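Local coordinates for ribulose bisphosphate carboxylase (Pyrococcus horikoshii, PDB 2CWX) that catalyses the carboxylation of ribulose 1,5-bisphosphate to two molecules of 3-phosphoglycerate, and its oxygenation, as an archaeal form III Rubisco built solely of large subunits, at the interface of chains A and B. Sequence-based numbering; all coordinates share one arbitrary frame. Chains: chain A/B, Ribulose bisphosphate carboxylase.

Contact 1: the interface of chains A and B. Residues chain A 262-263, 266; chain B 230-232.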
loop_
_atom_site.group_PDB
_atom_site.type_symbol
_atom_site.label_atom_id
_atom_site.label_comp_id
_atom_site.label_asym_id
_atom_site.label_seq_id
_atom_site.Cartn_x
_atom_site.Cartn_y
_atom_site.Cartn_z
ATOM N N GLN A 262 -15.457 7.630 -19.864
ATOM C CA GLN A 262 -14.353 8.592 -19.594
ATOM C C GLN A 262 -13.270 8.006 -18.670
ATOM O O GLN A 262 -12.082 8.178 -18.896
ATOM C CB GLN A 262 -14.852 9.924 -19.012
ATOM C CG GLN A 262 -15.602 10.776 -20.014
ATOM C CD GLN A 262 -15.597 12.261 -19.630
ATOM O OE1 GLN A 262 -16.628 12.788 -19.179
ATOM N NE2 GLN A 262 -14.406 12.911 -19.713
ATOM N N TYR A 263 -13.691 7.330 -17.627
ATOM C CA TYR A 263 -12.744 6.721 -16.742
ATOM C C TYR A 263 -12.017 5.581 -17.461
ATOM O O TYR A 263 -10.812 5.453 -17.324
ATOM C CB TYR A 263 -13.452 6.177 -15.501
ATOM C CG TYR A 263 -12.518 5.406 -14.637
ATOM C CD1 TYR A 263 -11.452 6.051 -14.017
ATOM C CD2 TYR A 263 -12.676 4.048 -14.441
ATOM C CE1 TYR A 263 -10.564 5.356 -13.215
ATOM C CE2 TYR A 263 -11.784 3.338 -13.634
ATOM C CZ TYR A 263 -10.756 3.997 -13.021
ATOM O OH TYR A 263 -9.847 3.298 -12.274
ATOM N N GLU A 266 -9.000 6.442 -19.411
ATOM C CA GLU A 266 -7.755 6.638 -18.621
ATOM C C GLU A 266 -7.075 5.278 -18.362
ATOM O O GLU A 266 -5.848 5.127 -18.460
ATOM C CB GLU A 266 -8.040 7.399 -17.292
ATOM C CG GLU A 266 -8.858 8.708 -17.445
ATOM C CD GLU A 266 -9.539 9.186 -16.124
ATOM O OE1 GLU A 266 -10.812 9.548 -16.096
ATOM O OE2 GLU A 266 -8.787 9.224 -15.086
ATOM N N PRO B 230 -17.083 11.888 -14.492
ATOM C CA PRO B 230 -16.350 10.628 -14.779
ATOM C C PRO B 230 -16.207 9.835 -13.473
ATOM O O PRO B 230 -16.097 10.444 -12.392
ATOM C CB PRO B 230 -14.956 11.102 -15.261
ATOM C CG PRO B 230 -15.109 12.517 -15.622
ATOM C CD PRO B 230 -16.312 13.066 -14.899
ATOM N N VAL B 231 -16.269 8.518 -13.540
ATOM C CA VAL B 231 -16.540 7.767 -12.310
ATOM C C VAL B 231 -15.504 7.975 -11.213
ATOM O O VAL B 231 -15.853 8.045 -10.057
ATOM C CB VAL B 231 -16.716 6.220 -12.499
ATOM C CG1 VAL B 231 -17.455 5.661 -11.273
ATOM C CG2 VAL B 231 -17.543 5.941 -13.643
ATOM N N ASN B 232 -14.239 8.033 -11.569
ATOM C CA ASN B 232 -13.213 8.296 -10.575
ATOM C C ASN B 232 -13.416 9.615 -9.822
ATOM O O ASN B 232 -13.222 9.680 -8.613
ATOM C CB ASN B 232 -11.845 8.241 -11.162
ATOM C CG ASN B 232 -11.630 9.264 -12.269
ATOM O OD1 ASN B 232 -10.672 10.036 -12.206
ATOM N ND2 ASN B 232 -12.466 9.247 -13.296
#
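B:Asn232, in the first turn of helix 231-244, lays its side chain against A:Tyr263 of helix 258-271, and this pair buries most of the surface in the patch. The asparagine comes over the CD1-CE1 rim of the phenol ring, offset from its centre: its CB is 3.6 Å from CD1 of A:Tyr263, and its amide nitrogen ND2 is 3.4 Å from the same ring atom. Ring and amide planes are inclined at 33°. The first torsion of B:Asn232 (chi1 60°) sets CG between the backbone N and the carbonyl carbon, which turns the amide toward the A-chain helix. There A:Glu266, one helical turn after A:Tyr263, arrives from the opposite direction on an extended chain. Its carboxylate oxygen OE1 accepts a weak, bent hydrogen bond from ND2 of B:Asn232 at 3.3 Å, with the two planes 68° apart. OD1 of B:Asn232 sits 3.5 Å from OE2 of A:Glu266, an approach of two oxygens that probably adds little. An alanine in place of A:Glu266 would take away the carboxylate, which would probably leave ND2 of B:Asn232 without this acceptor and the amide freer to turn. Beside the pair, CB of A:Gln262 packs on CB of B:Pro230 at 3.9 Å, and its amide end extends past the proline CG. Mainly by van der Waals packing, with a weak polar link, the patch helps join two catalytic domains across the two-fold axis of the Rubisco dimer.

Contact 2: the interface of chains A and B. Residues chain A 319-321; chain B 113.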
loop_
_atom_site.group_PDB
_atom_site.type_symbol
_atom_site.label_atom_id
_atom_site.label_comp_id
_atom_site.label_asym_id
_atom_site.label_seq_id
_atom_site.Cartn_x
_atom_site.Cartn_y
_atom_site.Cartn_z
ATOM N N MET A 319 -29.366 -4.467 -44.133
ATOM C CA MET A 319 -29.354 -3.056 -43.732
ATOM C C MET A 319 -29.378 -2.147 -44.964
ATOM O O MET A 319 -28.342 -1.814 -45.540
ATOM C CB MET A 319 -28.133 -2.716 -42.852
ATOM C CG MET A 319 -28.006 -1.215 -42.512
ATOM S SD MET A 319 -26.987 -0.848 -41.049
ATOM C CE MET A 319 -27.753 0.744 -40.472
ATOM N N ALA A 320 -30.574 -1.751 -45.373
ATOM C CA ALA A 320 -30.714 -0.615 -46.272
ATOM C C ALA A 320 -30.748 0.625 -45.368
ATOM O O ALA A 320 -31.805 1.253 -45.205
ATOM C CB ALA A 320 -31.996 -0.734 -47.132
ATOM N N GLY A 321 -29.603 0.938 -44.748
ATOM C CA GLY A 321 -29.451 2.132 -43.918
ATOM C C GLY A 321 -29.217 3.314 -44.833
ATOM O O GLY A 321 -28.694 3.125 -45.930
ATOM N N LYS B 113 -34.594 -3.231 -38.594
ATOM C CA LYS B 113 -35.362 -2.626 -39.693
ATOM C C LYS B 113 -36.704 -3.327 -39.901
ATOM O O LYS B 113 -37.584 -2.785 -40.551
ATOM C CB LYS B 113 -34.557 -2.616 -40.999
ATOM C CG LYS B 113 -33.167 -1.947 -40.868
ATOM C CD LYS B 113 -33.257 -0.405 -40.625
ATOM C CE LYS B 113 -32.177 0.382 -41.419
ATOM N NZ LYS B 113 -30.789 0.262 -40.836
#
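Loop 6 of the Rubisco catalytic barrel, the flexible segment that carries the lysine stabilising the transition state, supplies the A side of this contact. A:Met319 directly follows that lysine, A:Lys318, and A:Ala320 and A:Gly321 continue the loop toward helix 323-334. From the other subunit comes B:Lys113, in the N-terminal domain, between the 3-10 helix 108-111 and the strand residue at 115. The partner chain hides 63 Å² of B:Lys113, whose side chain is kinked at chi2, chi3 and chi4, a course that brings the terminal amine up to the loop. NZ of B:Lys113 stands beside the methionine side chain, 3.6 Å from CG and 4.0 Å from the thioether sulfur SD of A:Met319. The methyl CE of A:Met319 is modelled very close to the amine, a doubtful approach; the two side chains cross at a slant, with the lysine presenting its end to the methionine. With CG of A:Met319 opposite its backbone N (chi1 175°) and the remaining chain extended, the amine faces the inner side of the CG-SD-CE bend. Lower on the lysine, the methylene CE of B:Lys113 approaches the loop backbone, lying 3.9 Å from the carbonyl oxygen O of A:Ala320. The same CE is 4.1 Å from CA of A:Gly321. The positive charge of B:Lys113 may be felt by the nearby carbonyl oxygen and by the polarisable sulfur.

Contact 3: the interface of chains A and B. Residues chain A 59-60, 62, 65; chain B 161, 163-165, 169.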
loop_
_atom_site.group_PDB
_atom_site.type_symbol
_atom_site.label_atom_id
_atom_site.label_comp_id
_atom_site.label_asym_id
_atom_site.label_seq_id
_atom_site.Cartn_x
_atom_site.Cartn_y
_atom_site.Cartn_z
ATOM N N TRP A 59 -33.564 37.928 -5.150
ATOM C CA TRP A 59 -32.194 37.680 -4.705
ATOM C C TRP A 59 -31.233 38.044 -5.843
ATOM O O TRP A 59 -31.566 37.887 -7.025
ATOM C CB TRP A 59 -32.020 36.219 -4.271
ATOM C CG TRP A 59 -30.847 36.013 -3.362
ATOM C CD1 TRP A 59 -29.538 35.877 -3.731
ATOM C CD2 TRP A 59 -30.867 35.946 -1.934
ATOM N NE1 TRP A 59 -28.742 35.725 -2.620
ATOM C CE2 TRP A 59 -29.533 35.762 -1.502
ATOM C CE3 TRP A 59 -31.877 36.031 -0.968
ATOM C CZ2 TRP A 59 -29.185 35.654 -0.153
ATOM C CZ3 TRP A 59 -31.535 35.922 0.370
ATOM C CH2 TRP A 59 -30.197 35.733 0.766
ATOM N N LYS A 60 -30.047 38.531 -5.475
ATOM C CA LYS A 60 -29.100 39.132 -6.433
ATOM C C LYS A 60 -28.608 38.173 -7.544
ATOM O O LYS A 60 -27.789 37.286 -7.290
ATOM C CB LYS A 60 -27.902 39.737 -5.671
ATOM C CG LYS A 60 -27.160 40.857 -6.419
ATOM C CD LYS A 60 -25.723 41.043 -5.901
ATOM C CE LYS A 60 -24.815 39.879 -6.289
ATOM N NZ LYS A 60 -24.487 39.006 -5.120
ATOM N N PRO A 62 -26.452 36.602 -9.888
ATOM C CA PRO A 62 -24.982 36.703 -9.828
ATOM C C PRO A 62 -24.357 37.140 -11.151
ATOM O O PRO A 62 -24.915 36.856 -12.207
ATOM C CB PRO A 62 -24.523 35.295 -9.439
ATOM C CG PRO A 62 -25.749 34.527 -9.038
ATOM C CD PRO A 62 -26.925 35.231 -9.609
ATOM N N ALA A 65 -23.765 34.414 -13.631
ATOM C CA ALA A 65 -24.980 33.975 -14.309
ATOM C C ALA A 65 -25.234 34.796 -15.568
ATOM O O ALA A 65 -25.501 34.235 -16.621
ATOM C CB ALA A 65 -26.164 34.044 -13.379
ATOM N N PRO B 161 -30.846 31.618 -10.042
ATOM C CA PRO B 161 -30.666 30.762 -11.223
ATOM C C PRO B 161 -29.949 29.495 -10.844
ATOM O O PRO B 161 -29.458 29.371 -9.730
ATOM C CB PRO B 161 -29.789 31.615 -12.140
ATOM C CG PRO B 161 -29.054 32.508 -11.211
ATOM C CD PRO B 161 -30.092 32.882 -10.175
ATOM N N MET B 163 -27.301 28.246 -12.095
ATOM C CA MET B 163 -25.863 28.306 -12.244
ATOM C C MET B 163 -25.313 29.711 -11.955
ATOM O O MET B 163 -26.044 30.687 -12.040
ATOM C CB MET B 163 -25.501 27.830 -13.668
ATOM C CG MET B 163 -24.473 26.712 -13.675
ATOM S SD MET B 163 -25.085 25.025 -13.993
ATOM C CE MET B 163 -23.972 24.797 -15.618
ATOM N N GLY B 164 -24.042 29.770 -11.556
ATOM C CA GLY B 164 -23.265 30.988 -11.538
ATOM C C GLY B 164 -22.929 31.544 -10.174
ATOM O O GLY B 164 -22.327 32.616 -10.078
ATOM N N TRP B 165 -23.320 30.849 -9.111
ATOM C CA TRP B 165 -23.018 31.313 -7.764
ATOM C C TRP B 165 -21.590 30.993 -7.362
ATOM O O TRP B 165 -21.067 29.935 -7.698
ATOM C CB TRP B 165 -23.897 30.637 -6.716
ATOM C CG TRP B 165 -25.279 30.534 -7.062
ATOM C CD1 TRP B 165 -25.862 29.560 -7.815
ATOM C CD2 TRP B 165 -26.307 31.427 -6.673
ATOM N NE1 TRP B 165 -27.205 29.809 -7.925
ATOM C CE2 TRP B 165 -27.504 30.950 -7.226
ATOM C CE3 TRP B 165 -26.335 32.607 -5.925
ATOM C CZ2 TRP B 165 -28.713 31.579 -7.034
ATOM C CZ3 TRP B 165 -27.540 33.248 -5.744
ATOM C CH2 TRP B 165 -28.717 32.729 -6.300
ATOM N N GLU B 169 -21.852 32.832 -1.986
ATOM C CA GLU B 169 -23.233 33.219 -2.333
ATOM C C GLU B 169 -24.150 31.992 -2.168
ATOM O O GLU B 169 -25.257 32.098 -1.671
ATOM C CB GLU B 169 -23.315 33.743 -3.777
ATOM C CG GLU B 169 -22.554 35.049 -4.011
ATOM C CD GLU B 169 -22.324 35.417 -5.499
ATOM O OE1 GLU B 169 -22.014 34.518 -6.326
ATOM O OE2 GLU B 169 -22.435 36.642 -5.844
#
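A:Pro62 sits over one face of the B:Trp165 indole, and the other side chains surround this pair. Its CG lies 3.9 Å from the centroid of the six-membered ring, displaced toward the rim, in a CH-pi contact. CD of the same proline meets CG of B:Pro161 at 3.8 Å, the two pyrrolidines reaching toward each other. CB of A:Pro62 turns instead to the backbone, 3.5 Å from the carbonyl oxygen O of B:Gly164, while A:Ala65 on helix 63-67 adds its methyl beside O of B:Met163. A:Trp59, poorly ordered, approaches the indole of B:Trp165 at its edge, the two side chains crossing nearly at right angles. Alongside the proline, the also poorly ordered A:Lys60 is modelled in a salt bridge to B:Glu169, crossing it almost perpendicularly; its NZ lies 3.2 Å from OE2, on the anti side and 28° out of the carboxylate plane. The B-chain residues follow the catalytic lysine B:Lys160, so the A-chain segment around A:Pro62, from the N-terminal domain, borders the active site of subunit B. The indole is helped to hold its turn by its own chain: with CG opposite the carbonyl carbon (chi1 -44°), NE1 of B:Trp165 donates a 2.9 Å hydrogen bond, tilted from the ring plane, to O of B:Pro161.

Contact 1 lies about 34 Å from contact 2 and 29 Å from contact 3, while contacts 2 and 3 are about 49 Å apart, measured between the centres of their C-alpha atoms. They share no residue, but all belong to one two-fold interface, so each recurs with the chains exchanged. Contact 1 joins catalytic domains to each other. Contacts 2 and 3 pair an N-terminal region of one subunit with active-site segments of its partner, and contact 3 is centred about 6 Å from B:Lys160. This arrangement fits the Rubisco dimer, whose active sites form between subunits; four such dimers could account for the octamer.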